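Local atomic coordinates of GCN5-related N-acetyltransferase (Brucella melitensis biovar Abortus 2308, PDB entry 3TCV), a protein that probably transfers an acetyl group from acetyl-CoA to an amine, possibly the N-terminal serine or alanine of a protein, as a member of the GNAT family. Residues Ala83-Glu86 / Pro87-Asp90; Ser93-Asp96 / Asp97-Phe100; Gly188-Arg191 / Gln192-Val195; Thr238-Glu241 / Phe242-Leu245. One frame throughout, in Å; residues are numbered along the deposited sequence.

Contact 1: residues Ala83-Glu86 / Pro87-Asp90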
# COMPACT_ATOMS: atom_id res chain seq x y z
N ALA B 83 -26.72 -7.15 20.20
CA ALA B 83 -26.34 -8.51 19.84
C ALA B 83 -25.63 -8.56 18.48
O ALA B 83 -24.66 -9.28 18.31
CB ALA B 83 -27.55 -9.44 19.86
N GLU B 84 -26.11 -7.76 17.52
CA GLU B 84 -25.54 -7.77 16.18
C GLU B 84 -24.14 -7.16 16.12
O GLU B 84 -23.40 -7.42 15.18
CB GLU B 84 -26.48 -7.08 15.17
CG GLU B 84 -27.66 -7.97 14.75
CD GLU B 84 -28.62 -7.31 13.75
OE1 GLU B 84 -28.56 -6.09 13.54
OE2 GLU B 84 -29.46 -8.03 13.18
N PHE B 85 -23.79 -6.39 17.14
CA PHE B 85 -22.48 -5.74 17.24
C PHE B 85 -21.39 -6.71 17.71
O PHE B 85 -20.20 -6.53 17.43
CB PHE B 85 -22.61 -4.57 18.21
CG PHE B 85 -21.39 -3.69 18.32
CD1 PHE B 85 -20.84 -3.12 17.18
CD2 PHE B 85 -20.85 -3.38 19.55
CE1 PHE B 85 -19.75 -2.27 17.26
CE2 PHE B 85 -19.75 -2.54 19.65
CZ PHE B 85 -19.20 -1.98 18.50
N GLU B 86 -21.80 -7.76 18.42
CA GLU B 86 -20.83 -8.62 19.08
C GLU B 86 -19.79 -9.28 18.17
O GLU B 86 -18.63 -9.29 18.54
CB GLU B 86 -21.52 -9.68 19.96
CG GLU B 86 -20.59 -10.30 21.00
CD GLU B 86 -20.13 -9.35 22.10
OE1 GLU B 86 -20.80 -8.35 22.40
OE2 GLU B 86 -19.05 -9.61 22.71
N PRO B 87 -20.18 -9.80 17.01
CA PRO B 87 -19.15 -10.43 16.16
C PRO B 87 -18.02 -9.49 15.75
O PRO B 87 -16.86 -9.85 15.87
CB PRO B 87 -19.94 -10.89 14.94
CG PRO B 87 -21.30 -11.17 15.49
CD PRO B 87 -21.53 -10.07 16.49
N TRP B 88 -18.37 -8.31 15.27
CA TRP B 88 -17.34 -7.30 14.93
C TRP B 88 -16.53 -6.92 16.12
O TRP B 88 -15.31 -6.77 16.02
CB TRP B 88 -17.95 -6.04 14.29
CG TRP B 88 -16.86 -5.04 13.91
CD1 TRP B 88 -16.18 -4.93 12.70
CD2 TRP B 88 -16.29 -4.01 14.76
NE1 TRP B 88 -15.25 -3.92 12.76
CE2 TRP B 88 -15.27 -3.33 13.97
CE3 TRP B 88 -16.50 -3.61 16.08
CZ2 TRP B 88 -14.51 -2.29 14.49
CZ3 TRP B 88 -15.74 -2.55 16.58
CH2 TRP B 88 -14.76 -1.91 15.79
N LEU B 89 -17.17 -6.74 17.26
CA LEU B 89 -16.50 -6.33 18.47
C LEU B 89 -15.47 -7.37 18.91
O LEU B 89 -14.34 -7.04 19.26
CB LEU B 89 -17.53 -6.12 19.59
CG LEU B 89 -16.97 -5.73 20.94
CD1 LEU B 89 -16.35 -4.33 20.89
CD2 LEU B 89 -18.10 -5.80 21.96
N ASP B 90 -15.88 -8.64 18.92
CA ASP B 90 -14.97 -9.72 19.31
C ASP B 90 -13.77 -9.83 18.37
O ASP B 90 -12.62 -9.98 18.81
CB ASP B 90 -15.72 -11.04 19.37
CG ASP B 90 -16.80 -11.04 20.43
OD1 ASP B 90 -16.85 -10.08 21.23
OD2 ASP B 90 -17.63 -11.98 20.45
O HOH W 1 -20.87 -7.23 14.22
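Phe85 meets Trp88 and Leu89 on the apolar side of one helix. The Phe85 and Trp88 side chains run next to each other in the same direction, both with CG anti to the backbone N; their planes are 25° apart but slid past one another, so the rings barely overlap, and Phe85 CE1 lies 3.7 Å from Trp88 CE3. Leu89 covers one face of the phenyl ring near its rim with CB, and its CD1 sits 4.0 Å from Phe85 CE2.

The polar contacts lie on another side. Glu86 OE2 and Asp90 OD1 approach to 2.7 Å, and two oxygens this close suggest that one of the acids may be protonated; the carboxylate planes are 67° apart. Glu86 OE1 forms a salt bridge with Arg82.

In the backbone, Leu89 N bonds Phe85 O at 3.0 Å and Asp90 N bonds Glu86 O at 2.9 Å. Pro87 has no N-H to give, and a water bridges Glu84 O and Trp88 N, lying 2.9 Å from Trp88 N, where the helix is kinked. Phe85 also packs on Leu58 and Phe59 of helix 51-61. The arrangement is that of a proline-kinked amphipathic helix, packed by its apolar face against a neighbouring helix of the GNAT domain.

Contact 2: residues Ser93-Asp96 / Asp97-Phe100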
# COMPACT_ATOMS: atom_id res chain seq x y z
N SER B 93 -11.48 -6.80 18.98
CA SER B 93 -10.78 -6.89 20.28
C SER B 93 -9.59 -7.87 20.25
O SER B 93 -8.53 -7.61 20.87
CB SER B 93 -11.77 -7.29 21.38
OG SER B 93 -12.81 -6.33 21.50
N LYS B 94 -9.75 -8.97 19.51
CA LYS B 94 -8.72 -10.01 19.38
C LYS B 94 -7.67 -9.70 18.29
O LYS B 94 -6.56 -10.24 18.35
CB LYS B 94 -9.38 -11.38 19.10
N SER B 95 -8.01 -8.86 17.31
CA SER B 95 -7.13 -8.55 16.17
C SER B 95 -5.77 -7.98 16.58
O SER B 95 -5.70 -7.14 17.48
CB SER B 95 -7.83 -7.53 15.26
OG SER B 95 -7.10 -7.28 14.08
N ASP B 96 -4.70 -8.40 15.92
CA ASP B 96 -3.39 -7.78 16.17
C ASP B 96 -3.04 -6.74 15.09
O ASP B 96 -2.19 -5.89 15.29
CB ASP B 96 -2.27 -8.83 16.28
CG ASP B 96 -2.37 -9.67 17.55
OD1 ASP B 96 -1.70 -10.72 17.58
OD2 ASP B 96 -3.08 -9.29 18.52
N ASP B 97 -3.68 -6.86 13.93
CA ASP B 97 -3.55 -5.85 12.89
C ASP B 97 -4.83 -5.88 12.06
O ASP B 97 -5.03 -6.82 11.29
CB ASP B 97 -2.33 -6.16 12.01
CG ASP B 97 -2.01 -5.03 11.03
OD1 ASP B 97 -2.91 -4.20 10.76
OD2 ASP B 97 -0.86 -5.01 10.52
N PRO B 98 -5.70 -4.87 12.20
CA PRO B 98 -5.51 -3.68 13.02
C PRO B 98 -5.49 -3.97 14.51
O PRO B 98 -6.20 -4.88 14.96
CB PRO B 98 -6.74 -2.82 12.69
CG PRO B 98 -7.29 -3.38 11.42
CD PRO B 98 -7.00 -4.84 11.50
N LEU B 99 -4.74 -3.16 15.25
CA LEU B 99 -4.70 -3.21 16.70
C LEU B 99 -5.61 -2.12 17.22
O LEU B 99 -5.27 -0.92 17.18
CB LEU B 99 -3.27 -3.01 17.21
CG LEU B 99 -3.02 -3.25 18.71
CD1 LEU B 99 -3.28 -4.70 19.10
CD2 LEU B 99 -1.59 -2.86 19.07
N PHE B 100 -6.75 -2.53 17.76
CA PHE B 100 -7.80 -1.60 18.15
C PHE B 100 -7.69 -1.10 19.56
O PHE B 100 -7.33 -1.84 20.48
CB PHE B 100 -9.20 -2.23 17.97
CG PHE B 100 -9.67 -2.24 16.55
CD1 PHE B 100 -10.42 -1.18 16.05
CD2 PHE B 100 -9.40 -3.31 15.72
CE1 PHE B 100 -10.88 -1.18 14.74
CE2 PHE B 100 -9.85 -3.32 14.41
CZ PHE B 100 -10.60 -2.26 13.92
O HOH W 2 -7.12 -5.24 18.59
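Pro98 O receives the hydroxyl of Ser95 in the shortest direct polar bond here, 2.7 Å from Ser95 OG. The donor reaches the carbonyl at a C=O...OG angle of 136° and is tilted 22° from the carbonyl plane. With its OG anti to the backbone N (chi1 -175°), Ser95 swings the hydroxyl across the turn instead of back toward the helix it has just left. Ser95 OG also rests 3.3 Å from Asp97 C, and Pro98 CD approaches it to 3.6 Å, so the serine tip is set against the peptide that joins Asp97 to Pro98. That peptide is cis.

A second link across the turn runs through water, which donates to Ser95 O and accepts from Phe100 N at 2.9 Å. Together the hydroxyl bond and the water draw the end of helix 82-94 toward the start of strand 99-105, making this the tight alpha-to-beta connection by which the chain returns to the central sheet of the GNAT fold. Leu99 lies against two backbone carbonyls of the turn: Leu99 CB is 3.6 Å from Asp96 O, while its CD1 is 3.8 Å from Ser95 O.

The two acidic side chains look beyond the turn. Asp96 forms a salt bridge with Arg36, whose guanidinium also bonds Ser93 O. Asp97 accepts from the backbone N of Arg119 through OD1 and from that of Ile120 through OD2, tying the connection to strand 110-121, against which Pro98 packs through Ala116 and Met118.

Contact 3: residues Gly188-Arg191 / Gln192-Val195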
# COMPACT_ATOMS: atom_id res chain seq x y z
N GLY B 188 -0.49 11.19 -2.68
CA GLY B 188 -1.12 10.80 -3.92
C GLY B 188 -2.39 10.02 -3.76
O GLY B 188 -2.80 9.69 -2.64
N ILE B 189 -3.02 9.72 -4.91
CA ILE B 189 -4.30 9.03 -4.96
C ILE B 189 -4.15 7.71 -5.76
O ILE B 189 -3.77 7.74 -6.93
CB ILE B 189 -5.39 9.91 -5.61
CG1 ILE B 189 -5.72 11.11 -4.71
CG2 ILE B 189 -6.63 9.07 -5.91
CD1 ILE B 189 -6.34 12.29 -5.47
N PHE B 190 -4.47 6.59 -5.10
CA PHE B 190 -4.51 5.30 -5.73
C PHE B 190 -5.91 5.15 -6.34
O PHE B 190 -6.92 4.95 -5.62
CB PHE B 190 -4.25 4.14 -4.76
CG PHE B 190 -2.79 3.96 -4.33
CD1 PHE B 190 -1.81 4.91 -4.61
CD2 PHE B 190 -2.43 2.82 -3.61
CE1 PHE B 190 -0.50 4.73 -4.17
CE2 PHE B 190 -1.11 2.63 -3.17
CZ PHE B 190 -0.16 3.59 -3.47
N ARG B 191 -5.95 5.20 -7.66
CA ARG B 191 -7.20 5.09 -8.40
C ARG B 191 -7.75 3.65 -8.30
O ARG B 191 -7.01 2.68 -8.52
CB ARG B 191 -6.98 5.49 -9.87
CG ARG B 191 -6.40 6.90 -10.07
CD ARG B 191 -6.03 7.19 -11.51
NE ARG B 191 -5.14 6.15 -12.08
CZ ARG B 191 -5.14 5.76 -13.35
NH1 ARG B 191 -5.96 6.32 -14.24
NH2 ARG B 191 -4.32 4.78 -13.75
N GLN B 192 -9.05 3.51 -8.01
CA GLN B 192 -9.72 2.21 -7.94
C GLN B 192 -9.00 1.25 -6.97
O GLN B 192 -8.86 0.06 -7.22
CB GLN B 192 -9.89 1.60 -9.35
CG GLN B 192 -10.68 2.50 -10.28
CD GLN B 192 -11.20 1.86 -11.57
OE1 GLN B 192 -12.06 2.45 -12.25
NE2 GLN B 192 -10.70 0.68 -11.94
N HIS B 193 -8.57 1.80 -5.85
CA HIS B 193 -7.85 1.05 -4.82
C HIS B 193 -8.72 0.05 -4.11
O HIS B 193 -8.25 -0.99 -3.67
CB HIS B 193 -7.28 2.05 -3.83
CG HIS B 193 -6.38 1.45 -2.80
ND1 HIS B 193 -6.44 1.82 -1.48
CD2 HIS B 193 -5.32 0.56 -2.91
CE1 HIS B 193 -5.48 1.16 -0.80
NE2 HIS B 193 -4.80 0.38 -1.66
N MET B 194 -10.00 0.37 -3.94
CA MET B 194 -10.93 -0.51 -3.24
C MET B 194 -12.33 -0.39 -3.84
O MET B 194 -12.64 0.57 -4.53
CB MET B 194 -11.05 -0.18 -1.74
CG MET B 194 -9.74 -0.06 -1.00
SD MET B 194 -9.92 0.37 0.75
CE MET B 194 -10.40 -1.24 1.37
N VAL B 195 -13.14 -1.39 -3.54
CA VAL B 195 -14.59 -1.35 -3.65
C VAL B 195 -15.15 -1.45 -2.22
O VAL B 195 -14.89 -2.44 -1.51
CB VAL B 195 -15.13 -2.50 -4.52
CG1 VAL B 195 -16.67 -2.40 -4.61
CG2 VAL B 195 -14.48 -2.47 -5.92
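Phe190 and His193 close a type II beta turn that breaks strand 185-196, one arm of the beta hairpin it forms with strand 199-209. The imidazole can be followed outward. His193 CB stands 3.4 Å from Phe190 O and 3.8 Å from Phe190 CB, so the two ends of the turn are in van der Waals contact; CG is still near Phe190 CB, at 4.0 Å. With CG anti to the backbone N, chi1 of -173° turns the ring so that one face meets the edge of the phenyl group. CD2 then meets Phe190 CD2, and His193 NE2 comes 3.9 Å from that same phenyl carbon. On the other side of the ring, ND1 is hydrogen-bonded to Thr203 on strand 199-209, which helps to fix the rotation of the imidazole.

The aromatic pair is T-shaped: the edge of Phe190 is directed at the face of His193, with planes at 86° and centroids 5.4 Å apart. At the end of the turn, His193 and Met194 both face Arg201, a classic beta bulge.

The corner residues serve the dimer. Arg191 forms salt bridges with Glu212 and Glu187 of the second subunit, and Gln192 NE2 bonds Asp210 of that subunit, while Gln192 N is held by Asp202 of its own chain. Within the ring pair, Phe190 CD2 lies 3.7 Å above the imidazole plane, offset toward the rim of that ring.

Contact 4: residues Thr238-Glu241 / Phe242-Leu245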
# COMPACT_ATOMS: atom_id res chain seq x y z
N THR B 238 -6.28 27.89 16.38
CA THR B 238 -6.48 26.57 15.77
C THR B 238 -5.15 25.81 15.64
O THR B 238 -4.06 26.40 15.72
CB THR B 238 -7.07 26.69 14.35
OG1 THR B 238 -6.10 27.29 13.50
CG2 THR B 238 -8.35 27.52 14.31
N LEU B 239 -5.25 24.51 15.43
CA LEU B 239 -4.07 23.65 15.26
C LEU B 239 -3.25 24.08 14.04
O LEU B 239 -2.03 24.16 14.13
CB LEU B 239 -4.45 22.15 15.20
CG LEU B 239 -3.30 21.14 15.14
CD1 LEU B 239 -2.24 21.36 16.23
CD2 LEU B 239 -3.75 19.68 15.13
N GLN B 240 -3.90 24.41 12.93
CA GLN B 240 -3.20 24.94 11.76
C GLN B 240 -2.47 26.25 12.07
O GLN B 240 -1.36 26.49 11.59
CB GLN B 240 -4.14 25.14 10.57
CG GLN B 240 -3.49 25.67 9.30
CD GLN B 240 -2.58 24.67 8.61
OE1 GLN B 240 -3.03 23.63 8.16
NE2 GLN B 240 -1.29 24.98 8.53
N GLU B 241 -3.10 27.10 12.88
CA GLU B 241 -2.46 28.35 13.30
C GLU B 241 -1.16 28.09 14.08
O GLU B 241 -0.15 28.70 13.80
CB GLU B 241 -3.43 29.23 14.07
CG GLU B 241 -4.44 29.91 13.15
CD GLU B 241 -5.64 30.52 13.86
OE1 GLU B 241 -5.85 30.29 15.07
OE2 GLU B 241 -6.40 31.23 13.18
N PHE B 242 -1.19 27.17 15.04
CA PHE B 242 0.03 26.84 15.79
C PHE B 242 1.12 26.23 14.90
O PHE B 242 2.30 26.53 15.04
CB PHE B 242 -0.29 25.89 16.95
CG PHE B 242 -0.82 26.59 18.18
CD1 PHE B 242 0.03 27.42 18.94
CD2 PHE B 242 -2.14 26.44 18.60
CE1 PHE B 242 -0.45 28.09 20.08
CE2 PHE B 242 -2.60 27.10 19.73
CZ PHE B 242 -1.75 27.90 20.47
N ARG B 243 0.72 25.39 13.95
CA ARG B 243 1.68 24.81 13.03
C ARG B 243 2.30 25.91 12.17
O ARG B 243 3.51 25.91 11.90
CB ARG B 243 1.01 23.70 12.18
CG ARG B 243 0.66 22.43 12.97
CD ARG B 243 -0.22 21.43 12.22
NE ARG B 243 0.22 21.37 10.82
CZ ARG B 243 -0.55 21.58 9.76
NH1 ARG B 243 0.02 21.58 8.56
NH2 ARG B 243 -1.87 21.76 9.88
N ASP B 244 1.49 26.87 11.73
CA ASP B 244 1.99 28.00 10.96
C ASP B 244 3.02 28.80 11.77
O ASP B 244 3.99 29.31 11.22
CB ASP B 244 0.86 28.97 10.62
CG ASP B 244 0.05 28.56 9.40
OD1 ASP B 244 0.32 27.49 8.79
OD2 ASP B 244 -0.84 29.38 9.05
N LEU B 245 2.75 28.95 13.05
CA LEU B 245 3.61 29.76 13.92
C LEU B 245 4.98 29.14 14.15
O LEU B 245 5.96 29.87 14.31
CB LEU B 245 2.92 30.04 15.25
CG LEU B 245 1.73 31.01 15.23
CD1 LEU B 245 0.97 30.93 16.55
CD2 LEU B 245 2.19 32.43 14.89
O HOH W 3 -1.72 21.19 6.32
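The backbone makes a short run of alpha helix, with Phe242 N bonded to Thr238 O, Arg243 N to Leu239 O, Asp244 N to Gln240 O and Leu245 N to Glu241 O. Gln240 uses both ends of its amide. With CG anti to the backbone N, the bend at chi2 (70°) carries the amide forward to the next turn. Gln240 NE2 donates to Asp244 OD1 at 3.0 Å; the acceptor lies near the amide plane, whereas the donor comes from above the carboxylate plane. Gln240 OE1 takes a weak bond from Arg243 NH2 at 2.8 Å, its N-H...O angle only 131°. The amide and guanidinium planes are 69° apart, and Gln240 NE2 lies over one face of the guanidinium. A water accepts from Arg243 NH1 at 2.9 Å and gives a weak bond to Gln240 OE1.

The first turn carries a capping box. Thr238, the N-cap, accepts from Glu241 N through OG1 at 3.1 Å, and Glu241 OE1 in return accepts from Thr238 N at 2.8 Å, met from above the carboxylate plane. This reciprocal pair closes the N-terminal end of helix 239-245, the last helix of the chain.

Two side-chain carbons also lie against carbonyl oxygens of the preceding turn: Arg243 CG is 3.4 Å from Leu239 O, and Phe242 CD2 is 3.5 Å from Thr238 O. Beyond the segment both residues rest on helix 213-224, Phe242 on Ala222 and Trp223, and Arg243 on Leu216 and Ala219.

From the N terminus the four contacts follow in series; each joins adjacent segments, so they neither nest nor cross. Contact 1 lies within helix 82-94, and contact 2 closes the turn from that helix into strand 99-105. These two touch, through Trp88 CZ2 and Phe100 CE1. Contact 3 comes much later, at the corner in strand 185-196, an outermost strand within the chain; it reaches the same sheet as contact 2, with nearest atoms about 11 Å apart, and contributes to the subunit interface. Contact 4 lies within the last helix, 239-245, which packs on helix 213-224, on the opposite side of the chain's centre from contacts 1 and 2.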